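Local coordinates for DUF7790 domain-containing protein (Leptospira interrogans serogroup Icterohaemorrhagiae serovar copenhageni, PDB 6ULO) that is of unknown function but has a Rossmann-like alpha/beta fold and is probably held at a membrane by a helix missing from this truncated construct, at residues V60-N65 and W81-F86; N49-D54 and R154-T159. All coordinates share one frame; numbering follows the deposited sequence. Where two conformers were deposited one is given.

Both contacts belong to one Rossmann-like domain, and interaction 1 is nested within the chain loop that interaction 2 closes. Interaction 1 joins neighbouring parts of the sheet scaffold: the lead-ins to two adjacent parallel strands pair almost entirely through backbone atoms. Interaction 2 brings together elements far apart in sequence, a connecting loop and the long helix 139-166, and depends on one arginine side chain meeting a carbonyl and a carboxylate. Each is partly buried. Interaction 1 covers much more surface, and its most exposed members are Gln61, Asn62 and Lys83. The centres of the two contacts lie about 21 Å apart, yet Trp81 of interaction 1 packs its CZ3 3.2 Å from Leu53 O of interaction 2.

Interaction 1: V60-N65 and W81-F86; sequences VQNLGN and WAKSDF
Asn62 and Lys83 both set CG anti to the carbonyl carbon (chi1 -59° and -60°), and their side chains leave side by side, pointing the same way. Extended beyond CG, Lys83 runs alongside the amide, its CD 3.4 Å from Asn62 OD1. This pair edges a parallel alignment of two segments in the Rossmann-like fold: 60-65 leads into strand 66-69, while the segment 81-86 runs from the end of helix 74-82 to the start of strand 86-91, so the beta-alpha-beta crossover between these neighbouring strands is closed at its base.

Backbone bonds do most of the joining. A type II turn from Val60 to Leu63 presents Asn62 N to Trp81 O at 3.0 Å, a fairly straight bond (165° at the hydrogen). Gly64 N then reaches Ala82 O at 2.8 Å. Finally Asp85 N binds Asn65 O, also at 2.8 Å, just before Phe86 pairs with Tyr67 in the sheet proper. On the helix side, Lys83 has positive phi and is the C-prime residue of a Schellman motif, which turns the chain out of the helix and alongside its partner.

At the Val60 end, Val60 CG2 meets the edge of the Trp81 indole near its plane, 4.0 Å from CE3, while the ring nitrogen NE1 bonds Lys170 O. Val60 and Ala82 also rest on Ile220 of strand 218-222. Two waters complete the seam. One donates to Gly64 O and is 2.7 Å from Ser84 OG; the other accepts from Asn65 N and donates to Asp85 OD2 at 3.0 Å.

Interaction 2: N49-D54 and R154-T159; sequences NEDRLD and RKRHKT
The backbones of Asn49 and Arg156 keep well apart, their CA atoms 8.1 Å from each other, and the segment 49-54, a loop that ends in the start of a 3-10 turn, is reached from helix 139-166 mainly through one long side chain. Arg156 sends CG anti to its backbone N, bends at chi2 (71°) and is extended beyond, which carries the guanidinium up to the loop.

There two different acceptors lie at the edge of the guanidinium, in its plane. NH2 gives a short, nearly straight hydrogen bond to Glu50 O at 2.8 Å, although the nitrogen sits above the plane of that carbonyl, 39° out of it. NH1 makes a salt bridge to Asp51 OD1 at 3.1 Å, whose hydrogen bond is weak; carboxylate and guanidinium are nearly coplanar, 27° apart. Asn49 N lies over one face of the group, and Leu53 CD1 comes to its edge, 4.1 Å from NH2. Thr159, one turn further along the helix, adds CG2 beside Asp51 OD1 at 4.1 Å. That oxygen is also bonded by Ser271 OG. Arg52 grips Asp54 side-on, NE and NH2 each taking one carboxylate oxygen, a salt bridge spanning the residues either side of Leu53.

The whole arrangement lies by the C-terminal ends of the parallel strands, the edge where Rossmann-like proteins commonly bind cofactors, though none is established here. The Glu50 carboxylate is bonded by Tyr222 of strand 218-222 and Thr254 of strand 249-255. Glu50 and Leu53 pack on Tyr278 of strand 277-282, and helix 139-166 reaches Glu73, just ahead of helix 74-82, through His157.

Interaction 1: V60-N65 and W81-F86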
ATOM      1  N   VAL A  60      -4.540  -8.603   9.600  1.00 13.56           N
ATOM      2  CA  VAL A  60      -3.219  -8.510   8.994  1.00 13.35           C
ATOM      3  C   VAL A  60      -2.061  -8.683   9.964  1.00 13.48           C
ATOM      4  O   VAL A  60      -0.927  -8.873   9.509  1.00 14.47           O
ATOM      5  CB  VAL A  60      -3.058  -7.194   8.206  1.00 12.77           C
ATOM      6  CG1 VAL A  60      -4.116  -7.065   7.137  1.00 13.94           C
ATOM      7  CG2 VAL A  60      -3.067  -5.991   9.148  1.00 13.35           C
ATOM      8  N   GLN A  61      -2.285  -8.585  11.271  1.00 14.54           N
ATOM      9  CA  GLN A  61      -1.155  -8.570  12.189  0.59 16.45           C
ATOM     10  C   GLN A  61      -0.300  -9.824  12.023  1.00 16.06           C
ATOM     11  O   GLN A  61      -0.806 -10.953  11.947  1.00 16.60           O
ATOM     12  CB  GLN A  61      -1.615  -8.413  13.636  0.59 19.19           C
ATOM     13  CG  GLN A  61      -2.524  -9.508  14.143  0.59 22.17           C
ATOM     14  CD  GLN A  61      -3.027  -9.193  15.527  0.59 25.97           C
ATOM     15  OE1 GLN A  61      -2.538  -8.260  16.165  0.59 28.04           O
ATOM     16  NE2 GLN A  61      -4.017  -9.951  16.001  0.59 27.75           N
ATOM     17  N   ASN A  62       1.016  -9.609  11.900  1.00 14.79           N
ATOM     18  CA  ASN A  62       2.002 -10.687  11.849  1.00 15.63           C
ATOM     19  C   ASN A  62       1.890 -11.595  10.632  1.00 15.44           C
ATOM     20  O   ASN A  62       2.516 -12.646  10.616  1.00 17.19           O
ATOM     21  CB  ASN A  62       1.998 -11.515  13.131  1.00 18.77           C
ATOM     22  CG  ASN A  62       2.296 -10.675  14.326  1.00 22.40           C
ATOM     23  OD1 ASN A  62       3.177  -9.824  14.285  1.00 23.76           O
ATOM     24  ND2 ASN A  62       1.549 -10.888  15.402  1.00 25.21           N
ATOM     25  N   LEU A  63       1.165 -11.218   9.571  1.00 14.60           N
ATOM     26  CA  LEU A  63       1.141 -12.075   8.377  1.00 14.93           C
ATOM     27  C   LEU A  63       2.508 -12.222   7.719  1.00 14.98           C
ATOM     28  O   LEU A  63       2.772 -13.250   7.082  1.00 16.34           O
ATOM     29  CB  LEU A  63       0.140 -11.539   7.356  1.00 15.81           C
ATOM     30  CG  LEU A  63      -1.315 -11.775   7.677  1.00 17.22           C
ATOM     31  CD1 LEU A  63      -2.147 -11.186   6.558  1.00 17.48           C
ATOM     32  CD2 LEU A  63      -1.617 -13.243   7.853  1.00 19.25           C
ATOM     33  N   GLY A  64       3.371 -11.210   7.835  1.00 14.45           N
ATOM     34  CA  GLY A  64       4.732 -11.276   7.333  1.00 14.67           C
ATOM     35  C   GLY A  64       4.747 -11.436   5.816  1.00 13.74           C
ATOM     36  O   GLY A  64       3.828 -11.016   5.096  1.00 13.90           O
ATOM     37  N   ASN A  65       5.821 -12.055   5.325  1.00 13.79           N
ATOM     38  CA  ASN A  65       6.029 -12.225   3.891  1.00 12.83           C
ATOM     39  C   ASN A  65       6.094 -10.882   3.172  1.00 11.74           C
ATOM     40  O   ASN A  65       6.350  -9.858   3.820  1.00 12.20           O
ATOM     41  CB  ASN A  65       4.992 -13.180   3.296  1.00 14.18           C
ATOM     42  CG  ASN A  65       5.195 -14.605   3.806  1.00 16.15           C
ATOM     43  OD1 ASN A  65       6.264 -15.177   3.646  1.00 17.19           O
ATOM     44  ND2 ASN A  65       4.197 -15.156   4.441  1.00 20.28           N
ATOM     45  N   TRP A  81       1.994  -3.375  10.838  1.00 11.99           N
ATOM     46  CA  TRP A  81       1.171  -4.332  11.579  1.00 12.22           C
ATOM     47  C   TRP A  81       1.491  -5.758  11.158  1.00 12.36           C
ATOM     48  O   TRP A  81       1.541  -6.676  11.993  1.00 13.24           O
ATOM     49  CB  TRP A  81      -0.302  -4.047  11.307  1.00 11.85           C
ATOM     50  CG  TRP A  81      -0.816  -2.747  11.843  1.00 11.39           C
ATOM     51  CD1 TRP A  81      -0.265  -2.001  12.844  1.00 12.03           C
ATOM     52  CD2 TRP A  81      -1.954  -2.016  11.383  1.00 12.05           C
ATOM     53  NE1 TRP A  81      -1.014  -0.848  13.068  1.00 12.36           N
ATOM     54  CE2 TRP A  81      -2.059  -0.848  12.181  1.00 11.68           C
ATOM     55  CE3 TRP A  81      -2.915  -2.244  10.393  1.00 11.48           C
ATOM     56  CZ2 TRP A  81      -3.095   0.069  12.018  1.00 11.94           C
ATOM     57  CZ3 TRP A  81      -3.922  -1.311  10.196  1.00 12.11           C
ATOM     58  CH2 TRP A  81      -4.026  -0.194  11.026  1.00 11.94           C
ATOM     59  N   ALA A  82       1.662  -5.973   9.851  1.00 12.34           N
ATOM     60  CA  ALA A  82       1.938  -7.306   9.330  1.00 12.30           C
ATOM     61  C   ALA A  82       3.366  -7.753   9.590  1.00 13.33           C
ATOM     62  O   ALA A  82       3.647  -8.954   9.481  1.00 13.87           O
ATOM     63  CB  ALA A  82       1.661  -7.317   7.829  1.00 13.09           C
ATOM     64  N   LYS A  83       4.269  -6.839   9.953  1.00 12.27           N
ATOM     65  CA  LYS A  83       5.702  -7.146   9.963  1.00 13.34           C
ATOM     66  C   LYS A  83       6.133  -7.741   8.620  1.00 13.65           C
ATOM     67  O   LYS A  83       6.826  -8.767   8.541  1.00 14.13           O
ATOM     68  CB  LYS A  83       6.082  -8.034  11.155  1.00 16.93           C
ATOM     69  CG  LYS A  83       5.761  -7.365  12.477  1.00 19.68           C
ATOM     70  CD  LYS A  83       6.099  -8.236  13.649  1.00 23.28           C
ATOM     71  CE  LYS A  83       5.688  -7.545  14.950  1.00 26.35           C
ATOM     72  NZ  LYS A  83       6.257  -8.241  16.118  1.00 29.47           N
ATOM     73  N   SER A  84       5.756  -7.048   7.549  1.00 12.78           N
ATOM     74  CA  SER A  84       6.177  -7.470   6.217  1.00 11.74           C
ATOM     75  C   SER A  84       7.700  -7.465   6.082  1.00 12.59           C
ATOM     76  O   SER A  84       8.381  -6.587   6.616  1.00 12.73           O
ATOM     77  CB  SER A  84       5.572  -6.527   5.181  1.00 12.16           C
ATOM     78  OG  SER A  84       4.163  -6.430   5.315  1.00 12.80           O
ATOM     79  N   ASP A  85       8.232  -8.425   5.320  1.00 11.88           N
ATOM     80  CA  ASP A  85       9.680  -8.499   5.138  1.00 11.93           C
ATOM     81  C   ASP A  85      10.189  -7.484   4.118  1.00 11.69           C
ATOM     82  O   ASP A  85      11.319  -7.010   4.229  1.00 12.79           O
ATOM     83  CB  ASP A  85      10.076  -9.881   4.626  1.00 12.99           C
ATOM     84  CG  ASP A  85       9.706 -10.991   5.557  1.00 16.45           C
ATOM     85  OD1 ASP A  85       9.884 -10.817   6.772  1.00 18.36           O
ATOM     86  OD2 ASP A  85       9.304 -12.074   5.044  1.00 17.59           O
ATOM     87  N   PHE A  86       9.388  -7.179   3.098  1.00 11.80           N
ATOM     88  CA  PHE A  86       9.724  -6.248   2.029  1.00 11.26           C
ATOM     89  C   PHE A  86       8.418  -5.620   1.589  1.00 11.14           C
ATOM     90  O   PHE A  86       7.357  -6.233   1.742  1.00 11.28           O
ATOM     91  CB  PHE A  86      10.357  -6.959   0.818  1.00 12.24           C
ATOM     92  CG  PHE A  86      11.580  -7.781   1.152  1.00 12.66           C
ATOM     93  CD1 PHE A  86      12.835  -7.181   1.189  1.00 13.28           C
ATOM     94  CD2 PHE A  86      11.483  -9.125   1.465  1.00 13.81           C
ATOM     95  CE1 PHE A  86      13.972  -7.897   1.524  1.00 14.22           C
ATOM     96  CE2 PHE A  86      12.627  -9.863   1.793  1.00 14.40           C
ATOM     97  CZ  PHE A  86      13.871  -9.231   1.836  1.00 14.51           C
TER
HETATM   98  O   HOH W   1       3.004  -8.583   4.149  1.00 13.76           O
HETATM   99  O   HOH W   2       7.710 -12.927   7.397  1.00 23.28           O

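Interaction 2: N49-D54 and R154-T159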
ATOM      1  N   ASN A  49      -7.909   8.320   1.995  1.00 12.38           N
ATOM      2  CA  ASN A  49      -9.073   8.867   2.686  1.00 12.95           C
ATOM      3  C   ASN A  49      -9.825   7.779   3.440  1.00 12.22           C
ATOM      4  O   ASN A  49     -11.010   7.951   3.738  1.00 13.80           O
ATOM      5  CB  ASN A  49      -9.975   9.610   1.702  1.00 15.13           C
ATOM      6  CG  ASN A  49     -10.473   8.698   0.572  1.00 17.46           C
ATOM      7  OD1 ASN A  49     -10.101   7.524   0.495  1.00 17.22           O
ATOM      8  ND2 ASN A  49     -11.319   9.230  -0.299  1.00 19.41           N
ATOM      9  N   GLU A  50      -9.152   6.677   3.787  1.00 11.52           N
ATOM     10  CA  GLU A  50      -9.724   5.552   4.526  1.00 11.18           C
ATOM     11  C   GLU A  50      -9.414   5.763   6.005  1.00 11.78           C
ATOM     12  O   GLU A  50      -8.254   5.662   6.417  1.00 13.21           O
ATOM     13  CB  GLU A  50      -9.121   4.245   3.994  1.00 12.98           C
ATOM     14  CG  GLU A  50      -9.528   4.086   2.506  1.00 13.06           C
ATOM     15  CD  GLU A  50      -8.763   2.999   1.715  1.00 12.57           C
ATOM     16  OE1 GLU A  50      -7.825   2.384   2.281  1.00 13.58           O
ATOM     17  OE2 GLU A  50      -9.120   2.744   0.519  1.00 13.35           O
ATOM     18  N   ASP A  51     -10.442   6.026   6.815  1.00 11.34           N
ATOM     19  CA  ASP A  51     -10.268   6.438   8.208  1.00 11.60           C
ATOM     20  C   ASP A  51     -10.389   5.314   9.225  1.00 10.88           C
ATOM     21  O   ASP A  51     -10.246   5.574  10.428  1.00 12.34           O
ATOM     22  CB  ASP A  51     -11.283   7.517   8.595  1.00 13.08           C
ATOM     23  CG  ASP A  51     -11.122   8.781   7.793  1.00 15.80           C
ATOM     24  OD1 ASP A  51      -9.979   9.105   7.414  1.00 16.18           O
ATOM     25  OD2 ASP A  51     -12.149   9.440   7.492  1.00 18.60           O
ATOM     26  N   ARG A  52     -10.657   4.075   8.806  1.00 11.04           N
ATOM     27  CA  ARG A  52     -10.837   2.985   9.742  1.00 12.11           C
ATOM     28  C   ARG A  52      -9.948   1.811   9.390  1.00 11.27           C
ATOM     29  O   ARG A  52     -10.329   0.655   9.564  1.00 11.61           O
ATOM     30  CB  ARG A  52     -12.309   2.574   9.881  1.00 11.72           C
ATOM     31  CG  ARG A  52     -13.199   3.673  10.514  1.00 12.37           C
ATOM     32  CD  ARG A  52     -12.721   4.102  11.914  1.00 12.02           C
ATOM     33  NE  ARG A  52     -12.347   2.996  12.788  1.00 12.29           N
ATOM     34  CZ  ARG A  52     -13.200   2.217  13.465  1.00 12.89           C
ATOM     35  NH1 ARG A  52     -14.517   2.384  13.347  1.00 13.79           N
ATOM     36  NH2 ARG A  52     -12.731   1.247  14.255  1.00 14.05           N
ATOM     37  N   LEU A  53      -8.700   2.088   8.986  1.00 11.33           N
ATOM     38  CA  LEU A  53      -7.775   0.999   8.693  1.00 11.73           C
ATOM     39  C   LEU A  53      -7.506   0.151   9.919  1.00 11.06           C
ATOM     40  O   LEU A  53      -7.098  -1.001   9.779  1.00 11.72           O
ATOM     41  CB  LEU A  53      -6.472   1.543   8.110  1.00 13.32           C
ATOM     42  CG  LEU A  53      -6.651   2.205   6.747  1.00 14.11           C
ATOM     43  CD1 LEU A  53      -5.427   3.078   6.422  1.00 15.84           C
ATOM     44  CD2 LEU A  53      -6.877   1.141   5.662  1.00 15.44           C
ATOM     45  N   ASP A  54      -7.729   0.691  11.130  1.00 11.58           N
ATOM     46  CA  ASP A  54      -7.528  -0.108  12.320  1.00 11.95           C
ATOM     47  C   ASP A  54      -8.406  -1.351  12.358  1.00 11.10           C
ATOM     48  O   ASP A  54      -8.061  -2.313  13.054  1.00 12.18           O
ATOM     49  CB  ASP A  54      -7.773   0.722  13.590  1.00 12.88           C
ATOM     50  CG  ASP A  54      -9.154   1.362  13.642  1.00 13.28           C
ATOM     51  OD1 ASP A  54      -9.499   2.158  12.727  1.00 12.19           O
ATOM     52  OD2 ASP A  54      -9.896   1.077  14.604  1.00 14.34           O
ATOM     53  N   ARG A 154       0.083  16.728   5.164  1.00 11.99           N
ATOM     54  CA  ARG A 154       0.003  17.322   6.496  1.00 12.30           C
ATOM     55  C   ARG A 154      -1.372  17.124   7.104  1.00 12.83           C
ATOM     56  O   ARG A 154      -1.501  16.754   8.283  1.00 13.35           O
ATOM     57  CB  ARG A 154       0.320  18.811   6.399  1.00 13.48           C
ATOM     58  CG  ARG A 154       1.807  19.030   6.108  1.00 14.56           C
ATOM     59  CD  ARG A 154       2.045  20.446   5.589  1.00 14.57           C
ATOM     60  NE  ARG A 154       3.424  20.561   5.100  1.00 14.19           N
ATOM     61  CZ  ARG A 154       3.931  21.660   4.561  1.00 14.27           C
ATOM     62  NH1 ARG A 154       3.174  22.736   4.432  1.00 17.07           N
ATOM     63  NH2 ARG A 154       5.196  21.678   4.140  1.00 14.38           N
ATOM     64  N   LYS A 155      -2.417  17.366   6.314  1.00 12.91           N
ATOM     65  CA  LYS A 155      -3.772  17.186   6.818  1.00 12.96           C
ATOM     66  C   LYS A 155      -3.998  15.733   7.213  1.00 12.05           C
ATOM     67  O   LYS A 155      -4.589  15.453   8.266  1.00 12.65           O
ATOM     68  CB  LYS A 155      -4.765  17.666   5.760  1.00 16.18           C
ATOM     69  CG  LYS A 155      -6.211  17.418   6.056  1.00 20.11           C
ATOM     70  CD  LYS A 155      -7.051  18.061   4.966  1.00 23.18           C
ATOM     71  CE  LYS A 155      -8.526  17.812   5.152  1.00 26.86           C
ATOM     72  NZ  LYS A 155      -9.335  18.350   4.013  1.00 29.88           N
ATOM     73  N   ARG A 156      -3.536  14.797   6.380  1.00 11.70           N
ATOM     74  CA  ARG A 156      -3.708  13.391   6.685  1.00 11.30           C
ATOM     75  C   ARG A 156      -2.912  12.963   7.912  1.00 11.31           C
ATOM     76  O   ARG A 156      -3.403  12.160   8.718  1.00 11.45           O
ATOM     77  CB  ARG A 156      -3.336  12.579   5.451  1.00 11.15           C
ATOM     78  CG  ARG A 156      -3.373  11.092   5.668  1.00 11.63           C
ATOM     79  CD  ARG A 156      -4.806  10.599   5.815  1.00 13.61           C
ATOM     80  NE  ARG A 156      -4.838   9.154   5.923  1.00 14.16           N
ATOM     81  CZ  ARG A 156      -5.938   8.439   6.160  1.00 14.23           C
ATOM     82  NH1 ARG A 156      -7.125   9.043   6.324  1.00 15.41           N
ATOM     83  NH2 ARG A 156      -5.829   7.115   6.295  1.00 15.43           N
ATOM     84  N   HIS A 157      -1.704  13.506   8.109  1.00 11.15           N
ATOM     85  CA  HIS A 157      -0.970  13.194   9.328  1.00 11.50           C
ATOM     86  C   HIS A 157      -1.744  13.643  10.568  1.00 11.62           C
ATOM     87  O   HIS A 157      -1.798  12.918  11.565  1.00 12.33           O
ATOM     88  CB  HIS A 157       0.407  13.862   9.302  1.00 11.60           C
ATOM     89  CG  HIS A 157       1.383  13.177   8.401  1.00 10.99           C
ATOM     90  ND1 HIS A 157       2.552  13.769   7.952  1.00 10.53           N
ATOM     91  CD2 HIS A 157       1.360  11.933   7.860  1.00 11.11           C
ATOM     92  CE1 HIS A 157       3.198  12.905   7.171  1.00 11.97           C
ATOM     93  NE2 HIS A 157       2.499  11.788   7.106  1.00 11.99           N
ATOM     94  N   LYS A 158      -2.351  14.832  10.529  1.00 11.67           N
ATOM     95  CA  LYS A 158      -3.089  15.319  11.695  0.57 12.01           C
ATOM     96  C   LYS A 158      -4.329  14.479  11.951  1.00 11.42           C
ATOM     97  O   LYS A 158      -4.667  14.206  13.105  1.00 12.23           O
ATOM     98  CB  LYS A 158      -3.443  16.788  11.515  0.57 13.36           C
ATOM     99  CG  LYS A 158      -2.197  17.643  11.371  0.57 14.44           C
ATOM    100  CD  LYS A 158      -2.514  19.071  10.954  0.57 15.85           C
ATOM    101  CE  LYS A 158      -1.220  19.815  10.592  0.57 16.02           C
ATOM    102  NZ  LYS A 158      -0.262  19.841  11.728  0.57 15.34           N
ATOM    103  N   THR A 159      -5.003  14.041  10.880  1.00 11.46           N
ATOM    104  CA  THR A 159      -6.132  13.132  11.007  1.00 12.05           C
ATOM    105  C   THR A 159      -5.690  11.792  11.582  1.00 11.40           C
ATOM    106  O   THR A 159      -6.375  11.235  12.448  1.00 12.27           O
ATOM    107  CB  THR A 159      -6.776  12.961   9.639  1.00 13.82           C
ATOM    108  OG1 THR A 159      -7.416  14.196   9.314  1.00 16.59           O
ATOM    109  CG2 THR A 159      -7.783  11.819   9.646  1.00 14.79           C
TER